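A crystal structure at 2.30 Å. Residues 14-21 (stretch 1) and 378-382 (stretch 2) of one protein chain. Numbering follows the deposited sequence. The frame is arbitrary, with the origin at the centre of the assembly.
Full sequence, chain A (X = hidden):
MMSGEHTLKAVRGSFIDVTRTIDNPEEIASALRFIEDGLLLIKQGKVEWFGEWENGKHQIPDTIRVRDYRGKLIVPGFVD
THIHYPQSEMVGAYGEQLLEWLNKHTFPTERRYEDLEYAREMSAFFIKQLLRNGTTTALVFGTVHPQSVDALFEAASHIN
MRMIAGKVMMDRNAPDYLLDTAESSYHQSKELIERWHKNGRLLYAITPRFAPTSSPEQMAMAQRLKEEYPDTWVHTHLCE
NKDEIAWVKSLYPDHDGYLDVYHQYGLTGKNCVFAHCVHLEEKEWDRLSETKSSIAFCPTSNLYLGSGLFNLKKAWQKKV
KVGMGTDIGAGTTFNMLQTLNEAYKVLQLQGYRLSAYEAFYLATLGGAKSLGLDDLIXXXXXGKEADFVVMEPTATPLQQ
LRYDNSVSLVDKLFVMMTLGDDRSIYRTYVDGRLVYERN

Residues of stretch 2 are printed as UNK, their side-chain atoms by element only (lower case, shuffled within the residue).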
ATOM      1  N   SER A  14      16.088 -22.119   2.871  1.00 32.87           N
ATOM      2  CA  SER A  14      16.230 -21.223   4.007  1.00 33.53           C
ATOM      3  C   SER A  14      14.886 -21.121   4.717  1.00 35.84           C
ATOM      4  O   SER A  14      13.852 -21.010   4.064  1.00 40.35           O
ATOM      5  CB  SER A  14      16.700 -19.849   3.540  1.00 38.68           C
ATOM      6  OG  SER A  14      18.111 -19.795   3.491  1.00 35.54           O
ATOM      7  N   PHE A  15      14.896 -21.177   6.046  1.00 38.98           N
ATOM      8  CA  PHE A  15      13.673 -21.236   6.838  1.00 36.95           C
ATOM      9  C   PHE A  15      13.713 -20.165   7.912  1.00 38.40           C
ATOM     10  O   PHE A  15      14.781 -19.834   8.438  1.00 42.90           O
ATOM     11  CB  PHE A  15      13.491 -22.601   7.534  1.00 30.04           C
ATOM     12  CG  PHE A  15      13.257 -23.748   6.600  1.00 33.79           C
ATOM     13  CD1 PHE A  15      14.319 -24.376   5.962  1.00 29.03           C
ATOM     14  CD2 PHE A  15      11.974 -24.197   6.358  1.00 29.74           C
ATOM     15  CE1 PHE A  15      14.093 -25.427   5.098  1.00 29.91           C
ATOM     16  CE2 PHE A  15      11.744 -25.245   5.497  1.00 26.18           C
ATOM     17  CZ  PHE A  15      12.798 -25.861   4.866  1.00 33.74           C
ATOM     18  N   ILE A  16      12.539 -19.647   8.260  1.00 35.36           N
ATOM     19  CA  ILE A  16      12.432 -18.766   9.420  1.00 38.13           C
ATOM     20  C   ILE A  16      11.097 -19.006  10.111  1.00 34.76           C
ATOM     21  O   ILE A  16      10.058 -19.106   9.451  1.00 34.79           O
ATOM     22  CB  ILE A  16      12.612 -17.285   9.025  1.00 40.67           C
ATOM     23  CG1 ILE A  16      12.300 -16.360  10.202  1.00 39.78           C
ATOM     24  CG2 ILE A  16      11.763 -16.943   7.819  1.00 48.57           C
ATOM     25  CD1 ILE A  16      12.940 -14.995  10.071  1.00 50.79           C
ATOM     26  N   ASP A  17      11.128 -19.132  11.439  1.00 37.15           N
ATOM     27  CA  ASP A  17       9.902 -19.272  12.218  1.00 34.31           C
ATOM     28  C   ASP A  17      10.152 -18.774  13.638  1.00 40.26           C
ATOM     29  O   ASP A  17      11.286 -18.482  14.023  1.00 38.49           O
ATOM     30  CB  ASP A  17       9.376 -20.723  12.203  1.00 30.59           C
ATOM     31  CG  ASP A  17      10.326 -21.727  12.876  1.00 44.48           C
ATOM     32  OD1 ASP A  17      11.546 -21.463  12.999  1.00 40.15           O
ATOM     33  OD2 ASP A  17       9.841 -22.807  13.279  1.00 41.51           O
ATOM     34  N   VAL A  18       9.071 -18.630  14.402  1.00 37.72           N
ATOM     35  CA  VAL A  18       9.148 -18.269  15.817  1.00 39.10           C
ATOM     36  C   VAL A  18       8.825 -19.519  16.625  1.00 40.40           C
ATOM     37  O   VAL A  18       7.751 -20.108  16.457  1.00 35.95           O
ATOM     38  CB  VAL A  18       8.186 -17.124  16.165  1.00 46.93           C
ATOM     39  CG1 VAL A  18       8.315 -16.750  17.636  1.00 35.77           C
ATOM     40  CG2 VAL A  18       8.428 -15.914  15.259  1.00 44.00           C
ATOM     41  N   THR A  19       9.740 -19.920  17.512  1.00 39.76           N
ATOM     42  CA  THR A  19       9.653 -21.254  18.103  1.00 45.50           C
ATOM     43  C   THR A  19       8.715 -21.344  19.300  1.00 41.41           C
ATOM     44  O   THR A  19       8.453 -22.457  19.767  1.00 39.96           O
ATOM     45  CB  THR A  19      11.045 -21.754  18.506  1.00 42.26           C
ATOM     46  OG1 THR A  19      11.635 -20.861  19.462  1.00 42.03           O
ATOM     47  CG2 THR A  19      11.936 -21.848  17.274  1.00 44.18           C
ATOM     48  N   ARG A  20       8.185 -20.228  19.794  1.00 41.29           N
ATOM     49  CA  ARG A  20       7.252 -20.288  20.910  1.00 43.27           C
ATOM     50  C   ARG A  20       6.498 -18.971  20.992  1.00 47.76           C
ATOM     51  O   ARG A  20       6.949 -17.944  20.482  1.00 44.38           O
ATOM     52  CB  ARG A  20       7.965 -20.571  22.237  1.00 42.60           C
ATOM     53  CG  ARG A  20       8.779 -19.397  22.733  1.00 42.96           C
ATOM     54  CD  ARG A  20       9.566 -19.712  23.989  1.00 48.52           C
ATOM     55  NE  ARG A  20      10.124 -18.484  24.544  1.00 55.16           N
ATOM     56  CZ  ARG A  20      11.292 -17.966  24.174  1.00 56.49           C
ATOM     57  NH1 ARG A  20      12.030 -18.577  23.255  1.00 48.00           N
ATOM     58  NH2 ARG A  20      11.721 -16.835  24.722  1.00 58.40           N
ATOM     59  N   THR A  21       5.337 -19.017  21.641  1.00 47.58           N
ATOM     60  CA  THR A  21       4.571 -17.809  21.884  1.00 50.73           C
ATOM     61  C   THR A  21       5.198 -17.018  23.024  1.00 47.30           C
ATOM     62  O   THR A  21       5.766 -17.578  23.962  1.00 51.28           O
ATOM     63  CB  THR A  21       3.110 -18.136  22.215  1.00 51.75           C
ATOM     64  OG1 THR A  21       3.053 -18.991  23.361  1.00 51.15           O
ATOM     65  CG2 THR A  21       2.438 -18.838  21.043  1.00 49.80           C
ATOM     66  N   UNK A 378       1.817 -22.674  12.828  1.00 36.38           N
ATOM     67  CA  UNK A 378       2.484 -21.430  13.164  1.00 38.71           C
ATOM     68  C   UNK A 378       3.994 -21.482  13.126  1.00 40.25           C
ATOM     69  O   UNK A 378       4.633 -20.422  13.061  1.00 36.47           O
ATOM     70  N   UNK A 379       4.595 -22.665  13.193  1.00 38.23           N
ATOM     71  CA  UNK A 379       6.043 -22.785  13.073  1.00 37.59           C
ATOM     72  C   UNK A 379       6.369 -24.201  12.606  1.00 38.02           C
ATOM     73  O   UNK A 379       5.479 -24.975  12.238  1.00 34.84           O
ATOM     74  o   UNK A 379       5.572 -24.195  15.487  1.00 41.84           O
ATOM     75  n   UNK A 379       6.293 -22.496  16.764  1.00 37.37           N
ATOM     76  c   UNK A 379       6.740 -22.409  14.386  1.00 39.67           C
ATOM     77  c   UNK A 379       6.149 -23.114  15.597  1.00 42.31           C
ATOM     78  N   UNK A 380       7.660 -24.530  12.596  1.00 36.71           N
ATOM     79  CA  UNK A 380       8.139 -25.802  12.073  1.00 39.54           C
ATOM     80  C   UNK A 380       8.504 -26.788  13.181  1.00 40.12           C
ATOM     81  O   UNK A 380       9.403 -27.616  13.003  1.00 37.89           O
ATOM     82  c   UNK A 380       8.175 -25.232   8.933  1.00 35.90           C
ATOM     83  c   UNK A 380       9.489 -23.447   9.814  1.00 37.91           C
ATOM     84  c   UNK A 380       7.865 -24.462   7.825  1.00 36.03           C
ATOM     85  c   UNK A 380       8.367 -23.177   7.720  1.00 34.32           C
ATOM     86  c   UNK A 380       9.328 -25.571  11.140  1.00 35.23           C
ATOM     87  c   UNK A 380       9.178 -22.671   8.714  1.00 31.59           C
ATOM     88  c   UNK A 380       8.996 -24.736   9.936  1.00 35.64           C
ATOM     89  N   UNK A 381       7.825 -26.713  14.324  1.00 37.04           N
ATOM     90  CA  UNK A 381       8.061 -27.675  15.392  1.00 41.40           C
ATOM     91  C   UNK A 381       7.547 -29.053  14.977  1.00 43.40           C
ATOM     92  O   UNK A 381       6.476 -29.156  14.364  1.00 43.21           O
ATOM     93  c   UNK A 381       7.366 -27.239  16.682  1.00 33.37           C
ATOM     94  c   UNK A 381       6.936 -25.672  18.574  1.00 39.84           C
ATOM     95  c   UNK A 381       9.296 -26.134  17.864  1.00 42.50           C
ATOM     96  c   UNK A 381       7.855 -25.980  17.399  1.00 42.63           C
ATOM     97  N   UNK A 382       8.291 -30.122  15.274  1.00 34.46           N
ATOM     98  CA  UNK A 382       7.806 -31.477  14.968  1.00 34.91           C
ATOM     99  C   UNK A 382       6.397 -31.701  15.504  1.00 34.94           C
ATOM    100  O   UNK A 382       6.045 -31.245  16.595  1.00 31.64           O
ATOM    101  c   UNK A 382       9.659 -30.124  15.825  1.00 41.84           C
ATOM    102  c   UNK A 382       8.827 -32.383  15.666  1.00 42.13           C
ATOM    103  c   UNK A 382      10.093 -31.571  15.687  1.00 46.47           C
TER
HETATM  104  O   HOH W   1       6.416 -18.464  13.056  1.00 33.88           O

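Position 378 has backbone atoms and nothing more. Its phi and psi of 116° and -20° are decisive, for at these angles a CB would be jammed against the carbonyl oxygen of the preceding residue. Its carbonyl still takes part in the contact: water 1 donates a hydrogen bond to the backbone O of 378 at 2.6 Å and accepts one from Val 18 N at 3.0 Å, so it bridges two backbones. The residue is Gly 378.

Position 379 carries four side-chain atoms: a carbon attached to CA, then a second carbon bearing one oxygen and one nitrogen. The nitrogen lies 2.8 Å from Val 18 O. A planar end with one atom of each kind is a carboxamide, and the chain is one carbon too short for glutamine. This is Asn 379. Its ND2 serves as a donor, and the hydrogen bond to Val 18 O is nearly straight at 166°. The other end of the amide, OD1, is satisfied by a residue adjoining one of the stretches. A group that both donates and accepts therefore suits this buried place.

Position 380 has seven side-chain carbons, one leading into a six-membered ring, with no oxygen on the ring. One ring carbon lies 4.0 Å from Phe 15 CD2 and 3.7 Å from Ile 16 O. It is Phe 380, whose CB points toward stretch 1, and that ring carbon is CE2. The edge of the Phe 15 ring meets the face of this ring, with planes at 86° and centroids 5.4 Å apart, while Ile 16 O lies at its edge. An all-carbon ring suits this buried pocket, where it offers a face to one neighbour and an edge to another.

Position 381 shows four carbons, forked at the second, and a terminal carbon lies 3.7 Å from Thr 19 O. This identifies Leu 381. Its CA-to-CB bond points sideways, but the end of the side chain, at CD1, comes nearer. The branched apolar end packs against the backbone of Thr 19 without forming a hydrogen bond.

At position 382 three carbons close a ring onto the backbone nitrogen, and none touches stretch 1, so this is Pro 382.

The contact joins polar anchoring to aromatic packing. Phe 380 N donates to Asp 17 OD2 at 2.9 Å and 165°, while Asn 379 reaches the backbone of Val 18. These two bonds fix the loop beside the strand and its end, and the paired phenylalanine rings fill the space next to them.

Stretch 2 (378-382) GNFLP
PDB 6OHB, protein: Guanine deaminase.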